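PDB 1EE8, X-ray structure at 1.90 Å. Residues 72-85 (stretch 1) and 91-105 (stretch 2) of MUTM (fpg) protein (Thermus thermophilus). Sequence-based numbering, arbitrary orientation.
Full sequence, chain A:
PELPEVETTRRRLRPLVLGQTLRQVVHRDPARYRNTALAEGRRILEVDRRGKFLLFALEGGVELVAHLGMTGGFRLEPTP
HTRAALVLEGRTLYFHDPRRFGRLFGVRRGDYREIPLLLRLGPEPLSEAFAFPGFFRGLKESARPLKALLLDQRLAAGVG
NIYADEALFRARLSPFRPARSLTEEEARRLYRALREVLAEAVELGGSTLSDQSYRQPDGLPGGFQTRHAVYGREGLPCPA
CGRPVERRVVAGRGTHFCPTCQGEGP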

# COMPACT_ATOMS: atom_id res chain seq x y z
N GLY A 72 -3.53 4.21 23.80
CA GLY A 72 -4.03 3.42 22.69
C GLY A 72 -4.45 2.01 23.07
O GLY A 72 -3.88 1.39 23.97
N GLY A 73 -5.46 1.50 22.36
CA GLY A 73 -5.93 0.16 22.63
C GLY A 73 -6.95 -0.28 21.61
O GLY A 73 -7.60 0.56 20.96
N PHE A 74 -7.08 -1.59 21.42
CA PHE A 74 -8.06 -2.15 20.50
C PHE A 74 -9.27 -2.53 21.33
O PHE A 74 -9.11 -3.12 22.39
CB PHE A 74 -7.48 -3.38 19.80
CG PHE A 74 -6.47 -3.06 18.74
CD1 PHE A 74 -6.88 -2.56 17.51
CD2 PHE A 74 -5.11 -3.19 19.00
CE1 PHE A 74 -5.94 -2.18 16.54
CE2 PHE A 74 -4.17 -2.82 18.04
CZ PHE A 74 -4.59 -2.31 16.81
N ARG A 75 -10.46 -2.17 20.86
CA ARG A 75 -11.70 -2.47 21.57
C ARG A 75 -12.66 -3.23 20.64
O ARG A 75 -12.56 -3.13 19.42
CB ARG A 75 -12.38 -1.18 22.04
CG ARG A 75 -11.58 -0.33 23.03
CD ARG A 75 -11.29 -1.11 24.30
NE ARG A 75 -10.45 -0.36 25.23
CZ ARG A 75 -10.87 0.66 25.97
NH1 ARG A 75 -10.03 1.28 26.78
NH2 ARG A 75 -12.13 1.05 25.90
N LEU A 76 -13.58 -4.00 21.22
CA LEU A 76 -14.55 -4.75 20.43
C LEU A 76 -15.80 -3.91 20.10
O LEU A 76 -16.62 -4.31 19.26
CB LEU A 76 -14.93 -6.03 21.17
CG LEU A 76 -13.70 -6.93 21.41
CD1 LEU A 76 -14.14 -8.26 22.01
CD2 LEU A 76 -12.97 -7.17 20.10
N GLU A 77 -15.92 -2.76 20.75
CA GLU A 77 -17.03 -1.83 20.51
C GLU A 77 -16.43 -0.44 20.29
O GLU A 77 -15.43 -0.09 20.91
CB GLU A 77 -17.98 -1.76 21.71
CG GLU A 77 -19.33 -2.37 21.43
CD GLU A 77 -19.50 -3.73 22.05
OE1 GLU A 77 -18.57 -4.56 21.90
OE2 GLU A 77 -20.56 -3.97 22.68
N PRO A 78 -17.03 0.37 19.41
CA PRO A 78 -16.49 1.71 19.16
C PRO A 78 -16.59 2.63 20.38
O PRO A 78 -17.48 2.48 21.22
CB PRO A 78 -17.30 2.19 17.96
CG PRO A 78 -18.62 1.50 18.14
CD PRO A 78 -18.25 0.12 18.62
N THR A 79 -15.67 3.59 20.47
CA THR A 79 -15.64 4.53 21.57
C THR A 79 -15.65 5.95 21.02
O THR A 79 -15.42 6.17 19.83
CB THR A 79 -14.35 4.38 22.41
OG1 THR A 79 -13.23 4.85 21.65
CG2 THR A 79 -14.12 2.93 22.79
N PRO A 80 -15.91 6.95 21.88
CA PRO A 80 -15.92 8.32 21.38
C PRO A 80 -14.57 8.74 20.80
O PRO A 80 -14.49 9.67 20.00
CB PRO A 80 -16.29 9.14 22.62
CG PRO A 80 -17.21 8.22 23.35
CD PRO A 80 -16.48 6.87 23.24
N HIS A 81 -13.51 8.05 21.21
CA HIS A 81 -12.17 8.37 20.71
C HIS A 81 -11.56 7.33 19.79
O HIS A 81 -10.34 7.15 19.75
CB HIS A 81 -11.22 8.66 21.88
CG HIS A 81 -11.59 9.90 22.64
ND1 HIS A 81 -12.30 9.86 23.82
CD2 HIS A 81 -11.39 11.21 22.36
CE1 HIS A 81 -12.53 11.10 24.23
NE2 HIS A 81 -11.99 11.93 23.36
N THR A 82 -12.40 6.63 19.04
CA THR A 82 -11.91 5.64 18.10
C THR A 82 -11.33 6.40 16.91
O THR A 82 -11.98 7.29 16.36
CB THR A 82 -13.05 4.70 17.65
OG1 THR A 82 -13.45 3.88 18.77
CG2 THR A 82 -12.58 3.80 16.50
N ARG A 83 -10.10 6.06 16.54
CA ARG A 83 -9.40 6.73 15.45
C ARG A 83 -9.32 5.87 14.19
O ARG A 83 -9.06 6.38 13.10
CB ARG A 83 -7.97 7.08 15.88
CG ARG A 83 -7.87 7.78 17.22
CD ARG A 83 -8.53 9.14 17.21
NE ARG A 83 -8.36 9.81 18.50
CZ ARG A 83 -8.77 11.04 18.77
NH1 ARG A 83 -9.40 11.75 17.85
NH2 ARG A 83 -8.57 11.55 19.98
N ALA A 84 -9.49 4.57 14.34
CA ALA A 84 -9.43 3.70 13.17
C ALA A 84 -10.19 2.42 13.45
O ALA A 84 -10.48 2.10 14.60
CB ALA A 84 -7.99 3.38 12.83
N ALA A 85 -10.52 1.69 12.40
CA ALA A 85 -11.23 0.43 12.58
C ALA A 85 -10.67 -0.61 11.63
O ALA A 85 -10.46 -0.32 10.45
CB ALA A 85 -12.73 0.63 12.32
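Stretch 2, residues 91-105: RTLYFHDPRRFGRLF

How does stretch 2 run against stretch 1? Its strand 92-96 is extended and lies between strands 73-75 and 82-85, antiparallel to both, at 143° and 149°. After His96 a loop, residues 97-102, leads into strand 103-105.

Which backbone bonds set the register? Gly73 N donates to His96 O (2.9 Å) and His96 N to Gly73 O (2.7 Å); Arg75 N to Tyr94 O (2.7 Å) and Tyr94 N to Arg75 O (2.9 Å) repeat the pattern. Along the other edge, Arg83 N reaches Phe95 O at 2.8 Å, Phe95 N reaches Ala84 O at 2.9 Å, and Asp97 N reaches His81 O at 3.0 Å. Just past the end of strand 73-75, one water donates to both Leu76 O (2.7 Å) and Thr92 O (2.8 Å).

What do the polar side chains add? Thr79 OG1 and His96 ND1 share a 2.6 Å hydrogen bond, tying the turn to the strand. Arg83 NE donates to Asp97 O at 3.0 Å, and its guanidinium stacks on that of Arg100 despite their like charges.

Where do apolar groups pack? Pro78 CD lies 3.8 Å from the ring centroid of Tyr94, over its face. Phe74 CE1 meets Phe95 CD2 at 3.9 Å, their rings oblique, while Leu76 CD2 touches Leu93 CD2 at 3.8 Å.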

# COMPACT_ATOMS: atom_id res chain seq x y z
N ARG A 91 -16.00 -9.58 12.10
CA ARG A 91 -16.22 -8.52 13.06
C ARG A 91 -15.29 -7.34 12.82
O ARG A 91 -14.53 -7.32 11.86
CB ARG A 91 -16.00 -9.02 14.48
CG ARG A 91 -14.62 -9.60 14.73
CD ARG A 91 -14.20 -9.40 16.17
NE ARG A 91 -15.18 -9.88 17.14
CZ ARG A 91 -15.48 -11.16 17.33
NH1 ARG A 91 -14.89 -12.11 16.61
NH2 ARG A 91 -16.37 -11.50 18.26
N THR A 92 -15.35 -6.36 13.72
CA THR A 92 -14.53 -5.16 13.60
C THR A 92 -13.80 -4.84 14.90
O THR A 92 -14.35 -4.99 15.99
CB THR A 92 -15.42 -3.97 13.19
OG1 THR A 92 -15.92 -4.19 11.87
CG2 THR A 92 -14.64 -2.65 13.21
N LEU A 93 -12.54 -4.41 14.77
CA LEU A 93 -11.73 -4.03 15.92
C LEU A 93 -11.58 -2.51 15.85
O LEU A 93 -11.27 -1.97 14.79
CB LEU A 93 -10.33 -4.67 15.84
CG LEU A 93 -10.25 -6.18 15.67
CD1 LEU A 93 -8.79 -6.61 15.69
CD2 LEU A 93 -11.01 -6.87 16.80
N TYR A 94 -11.79 -1.83 16.97
CA TYR A 94 -11.67 -0.37 16.97
C TYR A 94 -10.44 0.10 17.74
O TYR A 94 -10.20 -0.35 18.85
CB TYR A 94 -12.92 0.27 17.59
CG TYR A 94 -14.20 -0.20 16.94
CD1 TYR A 94 -14.90 -1.30 17.44
CD2 TYR A 94 -14.71 0.44 15.81
CE1 TYR A 94 -16.07 -1.75 16.84
CE2 TYR A 94 -15.88 -0.00 15.19
CZ TYR A 94 -16.55 -1.10 15.72
OH TYR A 94 -17.71 -1.54 15.11
N PHE A 95 -9.68 1.00 17.12
CA PHE A 95 -8.48 1.54 17.74
C PHE A 95 -8.85 2.80 18.52
O PHE A 95 -9.01 3.89 17.96
CB PHE A 95 -7.43 1.84 16.66
CG PHE A 95 -6.09 2.28 17.21
CD1 PHE A 95 -5.65 3.59 17.04
CD2 PHE A 95 -5.29 1.39 17.91
CE1 PHE A 95 -4.42 4.01 17.56
CE2 PHE A 95 -4.05 1.80 18.44
CZ PHE A 95 -3.62 3.11 18.26
N HIS A 96 -9.02 2.61 19.82
CA HIS A 96 -9.38 3.66 20.76
C HIS A 96 -8.09 4.37 21.16
O HIS A 96 -7.12 3.71 21.56
CB HIS A 96 -10.01 3.00 21.99
CG HIS A 96 -10.21 3.93 23.15
ND1 HIS A 96 -11.12 4.97 23.13
CD2 HIS A 96 -9.61 3.98 24.36
CE1 HIS A 96 -11.08 5.61 24.28
NE2 HIS A 96 -10.17 5.03 25.05
N ASP A 97 -8.05 5.69 21.04
CA ASP A 97 -6.83 6.40 21.41
C ASP A 97 -7.07 7.87 21.75
O ASP A 97 -6.89 8.75 20.91
CB ASP A 97 -5.79 6.30 20.29
CG ASP A 97 -4.41 6.80 20.72
OD1 ASP A 97 -3.53 6.97 19.84
OD2 ASP A 97 -4.20 7.02 21.93
N PRO A 98 -7.48 8.14 22.99
CA PRO A 98 -7.75 9.49 23.48
C PRO A 98 -6.63 10.51 23.22
O PRO A 98 -6.87 11.55 22.64
CB PRO A 98 -7.97 9.27 24.98
CG PRO A 98 -8.60 7.91 25.02
CD PRO A 98 -7.75 7.13 24.04
N ARG A 99 -5.41 10.19 23.65
CA ARG A 99 -4.30 11.13 23.48
C ARG A 99 -3.58 11.14 22.13
O ARG A 99 -2.70 11.97 21.91
CB ARG A 99 -3.28 10.95 24.61
CG ARG A 99 -3.88 11.25 25.99
CD ARG A 99 -2.81 11.56 27.02
NE ARG A 99 -2.02 12.73 26.64
CZ ARG A 99 -1.06 13.26 27.38
NH1 ARG A 99 -0.40 14.33 26.95
NH2 ARG A 99 -0.76 12.74 28.57
N ARG A 100 -3.97 10.23 21.25
CA ARG A 100 -3.43 10.14 19.89
C ARG A 100 -1.94 9.87 19.74
O ARG A 100 -1.32 10.33 18.79
CB ARG A 100 -3.79 11.41 19.10
CG ARG A 100 -5.24 11.84 19.23
CD ARG A 100 -5.59 12.98 18.30
NE ARG A 100 -5.77 12.53 16.92
CZ ARG A 100 -6.10 13.33 15.91
NH1 ARG A 100 -6.28 14.63 16.12
NH2 ARG A 100 -6.26 12.84 14.69
N PHE A 101 -1.36 9.12 20.67
CA PHE A 101 0.05 8.79 20.58
C PHE A 101 0.24 7.50 19.77
O PHE A 101 1.32 7.25 19.23
CB PHE A 101 0.65 8.63 21.98
CG PHE A 101 0.94 9.93 22.65
CD1 PHE A 101 1.99 10.74 22.20
CD2 PHE A 101 0.18 10.36 23.73
CE1 PHE A 101 2.27 11.95 22.82
CE2 PHE A 101 0.45 11.57 24.36
CZ PHE A 101 1.50 12.37 23.90
N GLY A 102 -0.81 6.70 19.70
CA GLY A 102 -0.73 5.46 18.94
C GLY A 102 -0.39 5.69 17.47
O GLY A 102 -0.65 6.75 16.92
N ARG A 103 0.20 4.68 16.85
CA ARG A 103 0.55 4.75 15.44
C ARG A 103 0.30 3.40 14.79
O ARG A 103 0.29 2.38 15.48
CB ARG A 103 2.04 5.11 15.29
CG ARG A 103 2.42 6.49 15.80
CD ARG A 103 1.98 7.58 14.84
NE ARG A 103 2.42 8.91 15.27
CZ ARG A 103 1.87 9.59 16.27
NH1 ARG A 103 2.33 10.79 16.60
NH2 ARG A 103 0.85 9.08 16.95
N LEU A 104 0.06 3.40 13.49
CA LEU A 104 -0.14 2.16 12.74
C LEU A 104 0.83 2.22 11.57
O LEU A 104 1.01 3.28 10.97
CB LEU A 104 -1.58 2.04 12.21
CG LEU A 104 -2.70 1.66 13.19
CD1 LEU A 104 -4.01 1.52 12.41
CD2 LEU A 104 -2.36 0.36 13.92
N PHE A 105 1.44 1.09 11.25
CA PHE A 105 2.39 1.02 10.15
C PHE A 105 2.13 -0.17 9.25
O PHE A 105 2.19 -1.32 9.68
CB PHE A 105 3.82 0.89 10.69
CG PHE A 105 4.23 1.98 11.63
CD1 PHE A 105 4.80 3.15 11.15
CD2 PHE A 105 4.05 1.83 13.00
CE1 PHE A 105 5.22 4.16 12.03
CE2 PHE A 105 4.46 2.83 13.89
CZ PHE A 105 5.05 4.00 13.39
O HOH W 1 -16.15 -6.42 17.57